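Local coordinates for protein nicotinate phosphoribosyltransferase (Vibrio cholerae, PDB 4HL7) that probably catalyses the ATP-dependent synthesis of nicotinate beta-D-ribonucleotide from nicotinate and 5-phospho-alpha-D-ribose 1-diphosphate, a step of NAD(+) biosynthesis, at residues 13-24 with 68-78; 132-141 with 185-193. All blocks are in the same frame, centred on the assembly; numbering follows the deposited sequence.

Interaction 1 of 2, residues 13-24 with 68-78; sequences IRSLLDLDAYKI and LRFSDADIHYL
L16 meets F70 and L68 with every carbon of its side chain. Its CB lies over one face of the F70 ring, a CH-pi contact with 3.9 Å from CB to the ring centroid. CG then passes L68 CB, and there the two methyls part. CD1 stays above the same ring face, 3.6 Å from F70 CE2, whereas CD2 turns to L68 and comes within 3.6 Å of L68 CD1. The edge of the F70 ring is met by I24 CD1 and, less closely, by L17 CD2. Setting CG beside its own backbone N (chi1 -68°), L17 spreads its methyls over the helix 72-81: CD1 sits 3.7 Å from Y77 CD1, and CD2 touches L78. S71 and D74 form a capping box at the start of that helix, D74 OD1 pairs with R220, and S15 OG, also bonded to H217, closes an ST turn with L17 N. One water joins the segments, accepting from L16 N (2.9 Å) and donating to R69 O (2.8 Å) and D74 OD2 (2.6 Å). The direct contact is therefore mainly apolar, leucine and isoleucine side chains against the F70 and Y77 rings, with a single three-bonded water supplying the polar link.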
# COMPACT_ATOMS: atom_id res chain seq x y z
N ILE A 13 -6.49 4.84 -15.62
CA ILE A 13 -7.30 4.74 -14.42
C ILE A 13 -8.76 4.43 -14.82
O ILE A 13 -9.35 5.11 -15.66
CB ILE A 13 -7.22 6.03 -13.56
CG1 ILE A 13 -5.73 6.33 -13.18
CG2 ILE A 13 -8.16 5.93 -12.37
CD1 ILE A 13 -5.07 5.30 -12.27
N ARG A 14 -9.33 3.39 -14.23
CA ARG A 14 -10.58 2.86 -14.77
C ARG A 14 -11.82 3.54 -14.17
O ARG A 14 -12.86 3.55 -14.78
CB ARG A 14 -10.60 1.38 -14.50
CG ARG A 14 -9.43 0.75 -15.24
CD ARG A 14 -9.87 -0.41 -15.97
NE ARG A 14 -8.84 -0.88 -16.90
CZ ARG A 14 -8.95 -2.02 -17.54
NH1 ARG A 14 -10.04 -2.77 -17.32
NH2 ARG A 14 -8.00 -2.42 -18.37
N SER A 15 -11.67 4.07 -12.96
CA SER A 15 -12.76 4.74 -12.19
C SER A 15 -12.14 5.23 -10.91
O SER A 15 -10.97 4.93 -10.63
CB SER A 15 -13.91 3.77 -11.86
OG SER A 15 -13.61 2.89 -10.77
N LEU A 16 -12.90 5.97 -10.09
CA LEU A 16 -12.32 6.42 -8.80
C LEU A 16 -12.38 5.30 -7.76
O LEU A 16 -12.01 5.51 -6.59
CB LEU A 16 -13.04 7.69 -8.28
CG LEU A 16 -12.67 9.05 -8.91
CD1 LEU A 16 -13.40 10.18 -8.19
CD2 LEU A 16 -11.16 9.32 -8.92
N LEU A 17 -12.84 4.11 -8.18
CA LEU A 17 -12.69 2.90 -7.33
C LEU A 17 -11.41 2.08 -7.68
O LEU A 17 -11.03 1.11 -6.96
CB LEU A 17 -13.94 1.98 -7.48
CG LEU A 17 -15.25 2.56 -6.91
CD1 LEU A 17 -16.35 1.51 -7.06
CD2 LEU A 17 -15.05 2.94 -5.44
N ASP A 18 -10.76 2.48 -8.79
CA ASP A 18 -9.53 1.83 -9.25
C ASP A 18 -8.33 2.27 -8.43
O ASP A 18 -7.44 3.01 -8.94
CB ASP A 18 -9.31 2.17 -10.73
CG ASP A 18 -8.18 1.37 -11.37
OD1 ASP A 18 -7.68 0.40 -10.77
OD2 ASP A 18 -7.76 1.75 -12.46
N LEU A 19 -8.31 1.85 -7.17
CA LEU A 19 -7.33 2.26 -6.19
C LEU A 19 -7.40 1.29 -5.02
O LEU A 19 -8.36 0.47 -4.97
CB LEU A 19 -7.56 3.73 -5.70
CG LEU A 19 -9.00 4.26 -5.52
CD1 LEU A 19 -9.71 3.58 -4.36
CD2 LEU A 19 -8.90 5.78 -5.27
N ASP A 20 -6.44 1.39 -4.08
CA ASP A 20 -6.51 0.49 -2.88
C ASP A 20 -7.66 0.91 -2.01
O ASP A 20 -7.78 2.08 -1.66
CB ASP A 20 -5.20 0.56 -2.10
CG ASP A 20 -4.03 -0.19 -2.81
OD1 ASP A 20 -4.28 -1.04 -3.72
OD2 ASP A 20 -2.88 0.07 -2.41
N ALA A 21 -8.46 -0.06 -1.57
CA ALA A 21 -9.67 0.19 -0.84
C ALA A 21 -9.38 0.93 0.43
O ALA A 21 -10.21 1.76 0.87
CB ALA A 21 -10.32 -1.15 -0.52
N TYR A 22 -8.22 0.66 1.04
CA TYR A 22 -7.94 1.31 2.34
C TYR A 22 -7.80 2.86 2.21
O TYR A 22 -7.85 3.54 3.20
CB TYR A 22 -6.65 0.75 2.99
CG TYR A 22 -5.34 1.41 2.45
CD1 TYR A 22 -4.58 0.79 1.47
CD2 TYR A 22 -4.90 2.67 2.92
CE1 TYR A 22 -3.41 1.36 0.97
CE2 TYR A 22 -3.74 3.27 2.41
CZ TYR A 22 -3.00 2.61 1.43
OH TYR A 22 -1.84 3.19 0.92
N LYS A 23 -7.60 3.38 0.98
CA LYS A 23 -7.50 4.81 0.78
C LYS A 23 -8.85 5.46 0.96
O LYS A 23 -8.96 6.50 1.65
CB LYS A 23 -6.89 5.14 -0.62
CG LYS A 23 -5.46 4.63 -0.71
CD LYS A 23 -4.40 5.72 -0.80
CE LYS A 23 -4.10 6.35 0.53
NZ LYS A 23 -3.00 7.36 0.38
N ILE A 24 -9.88 4.86 0.39
CA ILE A 24 -11.25 5.34 0.61
C ILE A 24 -11.66 5.12 2.06
O ILE A 24 -12.32 5.98 2.70
CB ILE A 24 -12.26 4.66 -0.37
CG1 ILE A 24 -12.12 5.33 -1.76
CG2 ILE A 24 -13.73 4.83 0.11
CD1 ILE A 24 -13.08 4.77 -2.84
N LEU A 68 -12.51 13.17 -13.20
CA LEU A 68 -13.17 11.95 -12.70
C LEU A 68 -14.17 12.26 -11.64
O LEU A 68 -14.00 13.21 -10.85
CB LEU A 68 -12.14 10.97 -12.13
CG LEU A 68 -11.17 10.44 -13.16
CD1 LEU A 68 -10.40 9.31 -12.45
CD2 LEU A 68 -11.87 9.92 -14.42
N ARG A 69 -15.21 11.44 -11.56
CA ARG A 69 -16.24 11.65 -10.52
C ARG A 69 -16.64 10.31 -9.95
O ARG A 69 -16.53 9.31 -10.65
CB ARG A 69 -17.47 12.32 -11.15
CG ARG A 69 -17.17 13.68 -11.81
CD ARG A 69 -17.02 14.73 -10.72
NE ARG A 69 -16.91 16.12 -11.21
CZ ARG A 69 -15.78 16.68 -11.67
NH1 ARG A 69 -14.64 15.99 -11.73
NH2 ARG A 69 -15.79 17.94 -12.06
N PHE A 70 -17.18 10.27 -8.73
CA PHE A 70 -17.86 9.03 -8.31
C PHE A 70 -19.24 8.98 -8.95
O PHE A 70 -20.01 9.94 -8.77
CB PHE A 70 -18.00 8.98 -6.78
CG PHE A 70 -16.70 8.68 -6.06
CD1 PHE A 70 -16.23 7.37 -5.92
CD2 PHE A 70 -15.92 9.71 -5.54
CE1 PHE A 70 -15.03 7.12 -5.25
CE2 PHE A 70 -14.72 9.46 -4.87
CZ PHE A 70 -14.27 8.16 -4.71
N SER A 71 -19.59 7.85 -9.57
CA SER A 71 -20.91 7.69 -10.22
C SER A 71 -21.89 7.16 -9.19
O SER A 71 -21.49 6.69 -8.12
CB SER A 71 -20.84 6.73 -11.40
OG SER A 71 -20.70 5.39 -10.95
N ASP A 72 -23.19 7.22 -9.48
CA ASP A 72 -24.13 6.66 -8.51
C ASP A 72 -23.91 5.17 -8.34
O ASP A 72 -24.01 4.66 -7.22
CB ASP A 72 -25.60 6.98 -8.88
CG ASP A 72 -25.84 8.45 -8.91
OD1 ASP A 72 -26.16 8.97 -10.00
OD2 ASP A 72 -25.66 9.11 -7.84
N ALA A 73 -23.51 4.52 -9.43
CA ALA A 73 -23.17 3.13 -9.39
C ALA A 73 -21.95 2.82 -8.53
O ALA A 73 -21.90 1.75 -7.91
CB ALA A 73 -22.97 2.57 -10.79
N ASP A 74 -20.94 3.71 -8.52
CA ASP A 74 -19.81 3.51 -7.62
C ASP A 74 -20.29 3.59 -6.19
O ASP A 74 -19.84 2.82 -5.31
CB ASP A 74 -18.76 4.61 -7.83
CG ASP A 74 -18.09 4.54 -9.21
OD1 ASP A 74 -18.10 3.48 -9.84
OD2 ASP A 74 -17.61 5.59 -9.66
N ILE A 75 -21.13 4.58 -5.93
CA ILE A 75 -21.62 4.82 -4.55
C ILE A 75 -22.51 3.66 -4.08
O ILE A 75 -22.39 3.19 -2.90
CB ILE A 75 -22.32 6.18 -4.40
CG1 ILE A 75 -21.37 7.32 -4.81
CG2 ILE A 75 -22.73 6.42 -2.94
CD1 ILE A 75 -20.17 7.48 -3.92
N HIS A 76 -23.38 3.19 -4.97
CA HIS A 76 -24.24 2.02 -4.73
C HIS A 76 -23.37 0.83 -4.41
O HIS A 76 -23.65 0.05 -3.47
CB HIS A 76 -25.14 1.70 -5.94
CG HIS A 76 -26.26 2.73 -6.20
ND1 HIS A 76 -26.90 3.42 -5.19
CD2 HIS A 76 -26.85 3.18 -7.41
CE1 HIS A 76 -27.84 4.25 -5.73
NE2 HIS A 76 -27.81 4.11 -7.08
N TYR A 77 -22.28 0.66 -5.17
CA TYR A 77 -21.36 -0.46 -4.91
C TYR A 77 -20.78 -0.37 -3.47
O TYR A 77 -20.80 -1.34 -2.72
CB TYR A 77 -20.21 -0.54 -5.96
CG TYR A 77 -19.15 -1.54 -5.51
CD1 TYR A 77 -17.95 -1.11 -4.93
CD2 TYR A 77 -19.38 -2.91 -5.63
CE1 TYR A 77 -17.00 -2.02 -4.46
CE2 TYR A 77 -18.43 -3.84 -5.18
CZ TYR A 77 -17.25 -3.39 -4.61
OH TYR A 77 -16.32 -4.30 -4.16
N LEU A 78 -20.30 0.80 -3.08
CA LEU A 78 -19.75 0.90 -1.74
C LEU A 78 -20.83 0.75 -0.66
O LEU A 78 -20.57 0.26 0.44
CB LEU A 78 -19.06 2.25 -1.53
CG LEU A 78 -17.80 2.46 -2.43
CD1 LEU A 78 -17.27 3.86 -2.15
CD2 LEU A 78 -16.76 1.39 -2.09
O HOH W 1 -15.58 6.65 -10.85

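Interaction 2 of 2, residues 132-141 with 185-193; sequences ETLVMAIVSE and GTRRRFSSQ
E132 and R187 form a salt bridge at one end of the contact, where R187 NH1 donates to E132 OE2 over 2.7 Å. The bond is bent (140° at the hydrogen) and reaches OE2 on its anti side but tilted out of both planes, with the carboxylate and guanidinium planes 84° apart. Both groups have further partners: E132 OE1 pairs with K23, and R187 NH2 with D20 and the Y22 hydroxyl. T133 CG2 lies over one face of the R187 guanidinium, 3.3 Å from NH2. Bent at chi3 (71°), selenomethionine M136 brings its CE over the centre of the R188 guanidinium, 3.5 Å from R188 CZ, while R188 NH2 is bound by the carbonyl of I373.

Further along the helix, S140 OG donates to R189 O (2.6 Å), approaching from above the carbonyl plane. Beyond it E141, extended beyond CG, reaches to the start of helix 192-205, and its OE2 accepts from S192 N at 2.9 Å. The same oxygen takes a second bond from a water that also donates to A137 O and accepts from R189 NE (2.8 Å), so this water links the arginine to the carboxylate. R189 NH1 is engaged by D18 and Q195. E141 OE1 pairs with R145 and receives a second water, which accepts from Q193 N. The carboxylate thus serves two amides at the helix N-terminus, one directly and one through water, and the helix dipole would probably favour its negative charge.

This is a loop following a strand of the parallel sheet, 181-183, and leading into the helix 192-205. A beta-to-alpha connection of this kind is typical of the TIM-barrel-like part of the family, and here it is fastened to a helix of the N-terminal region.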
# COMPACT_ATOMS: atom_id res chain seq x y z
N GLU A 132 -2.54 8.91 -4.00
CA GLU A 132 -1.36 8.04 -3.95
C GLU A 132 -1.33 6.92 -4.97
O GLU A 132 -0.36 6.84 -5.76
CB GLU A 132 -1.20 7.44 -2.51
CG GLU A 132 -0.11 6.39 -2.40
CD GLU A 132 0.07 5.89 -0.98
OE1 GLU A 132 -0.44 6.54 -0.06
OE2 GLU A 132 0.79 4.87 -0.81
N THR A 133 -2.31 6.02 -4.95
CA THR A 133 -2.22 4.83 -5.84
C THR A 133 -2.57 5.21 -7.26
O THR A 133 -2.20 4.50 -8.17
CB THR A 133 -3.01 3.56 -5.39
OG1 THR A 133 -4.41 3.70 -5.58
CG2 THR A 133 -2.63 3.17 -3.93
N LEU A 134 -3.39 6.27 -7.44
CA LEU A 134 -3.73 6.71 -8.80
C LEU A 134 -2.47 7.26 -9.46
O LEU A 134 -2.20 6.97 -10.64
CB LEU A 134 -4.82 7.80 -8.79
CG LEU A 134 -6.12 7.39 -8.10
CD1 LEU A 134 -7.07 8.59 -7.94
CD2 LEU A 134 -6.76 6.21 -8.82
N VAL A 135 -1.73 8.09 -8.72
CA VAL A 135 -0.51 8.67 -9.27
C VAL A 135 0.51 7.56 -9.51
O VAL A 135 1.13 7.52 -10.54
CB VAL A 135 0.07 9.81 -8.37
CG1 VAL A 135 1.44 10.29 -8.90
CG2 VAL A 135 -0.92 11.00 -8.29
N MSE A 136 0.65 6.63 -8.56
CA MSE A 136 1.67 5.53 -8.76
C MSE A 136 1.33 4.71 -9.96
O MSE A 136 2.20 4.44 -10.75
CB MSE A 136 1.81 4.70 -7.47
CG MSE A 136 2.45 5.59 -6.46
SE MSE A 136 2.46 4.60 -4.74
CE MSE A 136 3.83 3.25 -5.21
N ALA A 137 0.02 4.42 -10.16
CA ALA A 137 -0.46 3.57 -11.30
C ALA A 137 -0.26 4.25 -12.63
O ALA A 137 0.06 3.60 -13.66
CB ALA A 137 -1.91 3.15 -11.13
N ILE A 138 -0.44 5.57 -12.60
CA ILE A 138 -0.26 6.39 -13.78
C ILE A 138 1.23 6.40 -14.14
O ILE A 138 1.57 6.18 -15.27
CB ILE A 138 -0.75 7.84 -13.49
CG1 ILE A 138 -2.30 7.90 -13.63
CG2 ILE A 138 -0.07 8.83 -14.47
CD1 ILE A 138 -2.90 9.16 -12.96
N VAL A 139 2.10 6.72 -13.18
CA VAL A 139 3.54 6.77 -13.50
C VAL A 139 4.05 5.41 -14.00
O VAL A 139 4.73 5.35 -14.99
CB VAL A 139 4.42 7.25 -12.32
CG1 VAL A 139 5.91 7.25 -12.70
CG2 VAL A 139 4.03 8.67 -11.90
N SER A 140 3.66 4.34 -13.30
CA SER A 140 3.96 2.98 -13.78
C SER A 140 3.53 2.71 -15.19
O SER A 140 4.38 2.32 -16.03
CB SER A 140 3.40 1.90 -12.82
OG SER A 140 3.94 0.64 -13.19
N GLU A 141 2.25 2.93 -15.49
CA GLU A 141 1.71 2.62 -16.81
C GLU A 141 2.21 3.53 -17.95
O GLU A 141 2.33 3.06 -19.10
CB GLU A 141 0.18 2.55 -16.80
CG GLU A 141 -0.33 2.13 -18.18
CD GLU A 141 -1.73 1.61 -18.21
OE1 GLU A 141 -2.26 1.51 -19.34
OE2 GLU A 141 -2.32 1.35 -17.15
N GLY A 185 -1.64 -5.52 -6.03
CA GLY A 185 -0.73 -4.96 -7.01
C GLY A 185 -1.22 -3.80 -7.84
O GLY A 185 -0.76 -3.59 -8.95
N THR A 186 -2.15 -3.02 -7.32
CA THR A 186 -2.60 -1.86 -8.08
C THR A 186 -1.49 -0.77 -8.27
O THR A 186 -1.29 -0.23 -9.37
CB THR A 186 -3.80 -1.22 -7.32
OG1 THR A 186 -4.91 -2.13 -7.31
CG2 THR A 186 -4.22 0.14 -7.97
N ARG A 187 -0.85 -0.38 -7.16
CA ARG A 187 0.08 0.78 -7.17
C ARG A 187 1.28 0.60 -8.07
O ARG A 187 1.81 1.59 -8.61
CB ARG A 187 0.56 1.15 -5.76
CG ARG A 187 1.39 0.07 -5.05
CD ARG A 187 1.60 0.44 -3.58
NE ARG A 187 0.34 0.68 -2.91
CZ ARG A 187 0.17 1.61 -1.98
NH1 ARG A 187 1.19 2.38 -1.65
NH2 ARG A 187 -1.04 1.80 -1.41
N ARG A 188 1.69 -0.66 -8.31
CA ARG A 188 2.85 -0.82 -9.24
C ARG A 188 2.56 -1.77 -10.39
O ARG A 188 3.46 -2.44 -10.91
CB ARG A 188 4.15 -1.18 -8.51
CG ARG A 188 4.90 0.01 -7.88
CD ARG A 188 5.92 -0.51 -6.84
NE ARG A 188 6.37 0.47 -5.85
CZ ARG A 188 5.95 0.54 -4.57
NH1 ARG A 188 4.98 -0.27 -4.10
NH2 ARG A 188 6.49 1.47 -3.76
N ARG A 189 1.32 -1.77 -10.84
CA ARG A 189 0.97 -2.65 -11.97
C ARG A 189 1.68 -2.23 -13.24
O ARG A 189 1.99 -1.04 -13.44
CB ARG A 189 -0.53 -2.67 -12.23
CG ARG A 189 -1.14 -1.30 -12.64
CD ARG A 189 -2.60 -1.32 -12.27
NE ARG A 189 -3.21 -0.07 -12.72
CZ ARG A 189 -4.44 0.30 -12.41
NH1 ARG A 189 -5.22 -0.53 -11.69
NH2 ARG A 189 -4.92 1.47 -12.88
N PHE A 190 1.91 -3.18 -14.14
CA PHE A 190 2.45 -2.85 -15.45
C PHE A 190 1.44 -1.92 -16.19
O PHE A 190 1.85 -0.95 -16.86
CB PHE A 190 2.65 -4.13 -16.27
CG PHE A 190 3.24 -3.89 -17.65
CD1 PHE A 190 4.63 -3.85 -17.83
CD2 PHE A 190 2.42 -3.75 -18.76
CE1 PHE A 190 5.16 -3.62 -19.08
CE2 PHE A 190 2.96 -3.52 -20.03
CZ PHE A 190 4.34 -3.45 -20.18
N SER A 191 0.14 -2.25 -16.07
CA SER A 191 -0.94 -1.51 -16.70
C SER A 191 -2.23 -1.98 -16.04
O SER A 191 -2.26 -3.03 -15.42
CB SER A 191 -0.97 -1.75 -18.23
OG SER A 191 -1.34 -3.10 -18.51
N SER A 192 -3.30 -1.18 -16.14
CA SER A 192 -4.59 -1.63 -15.59
C SER A 192 -5.11 -2.90 -16.34
O SER A 192 -5.77 -3.77 -15.71
CB SER A 192 -5.63 -0.48 -15.61
OG SER A 192 -5.81 -0.01 -16.93
N GLN A 193 -4.83 -3.00 -17.65
CA GLN A 193 -5.20 -4.19 -18.46
C GLN A 193 -4.49 -5.43 -17.96
O GLN A 193 -5.12 -6.51 -17.84
CB GLN A 193 -4.93 -3.96 -19.97
CG GLN A 193 -5.48 -5.07 -20.91
CD GLN A 193 -6.97 -5.26 -20.73
OE1 GLN A 193 -7.71 -4.32 -20.71
NE2 GLN A 193 -7.37 -6.49 -20.45
O HOH W 2 -2.08 1.89 -14.41
O HOH W 3 -4.16 -0.50 -19.36

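From the N terminus, the chain passes through 13-24, runs out through strand 38-46 and helix 52-64, and returns at 68-78, where interaction 1 closes its loop. Interaction 2 opens only later, at 132-141, and closes at 185-193 after the helix 155-174 and strand 181-183. The two loops are in series, neither nested nor crossed. Their centres are 15 Å apart, yet segment 13-24 touches both halves of interaction 2: its charged side chains bind both segments, and L19 packs on T133. The N-terminal segment thus joins helix 72-81 and helix 131-147 to the loop after strand 181-183 of the parallel sheet.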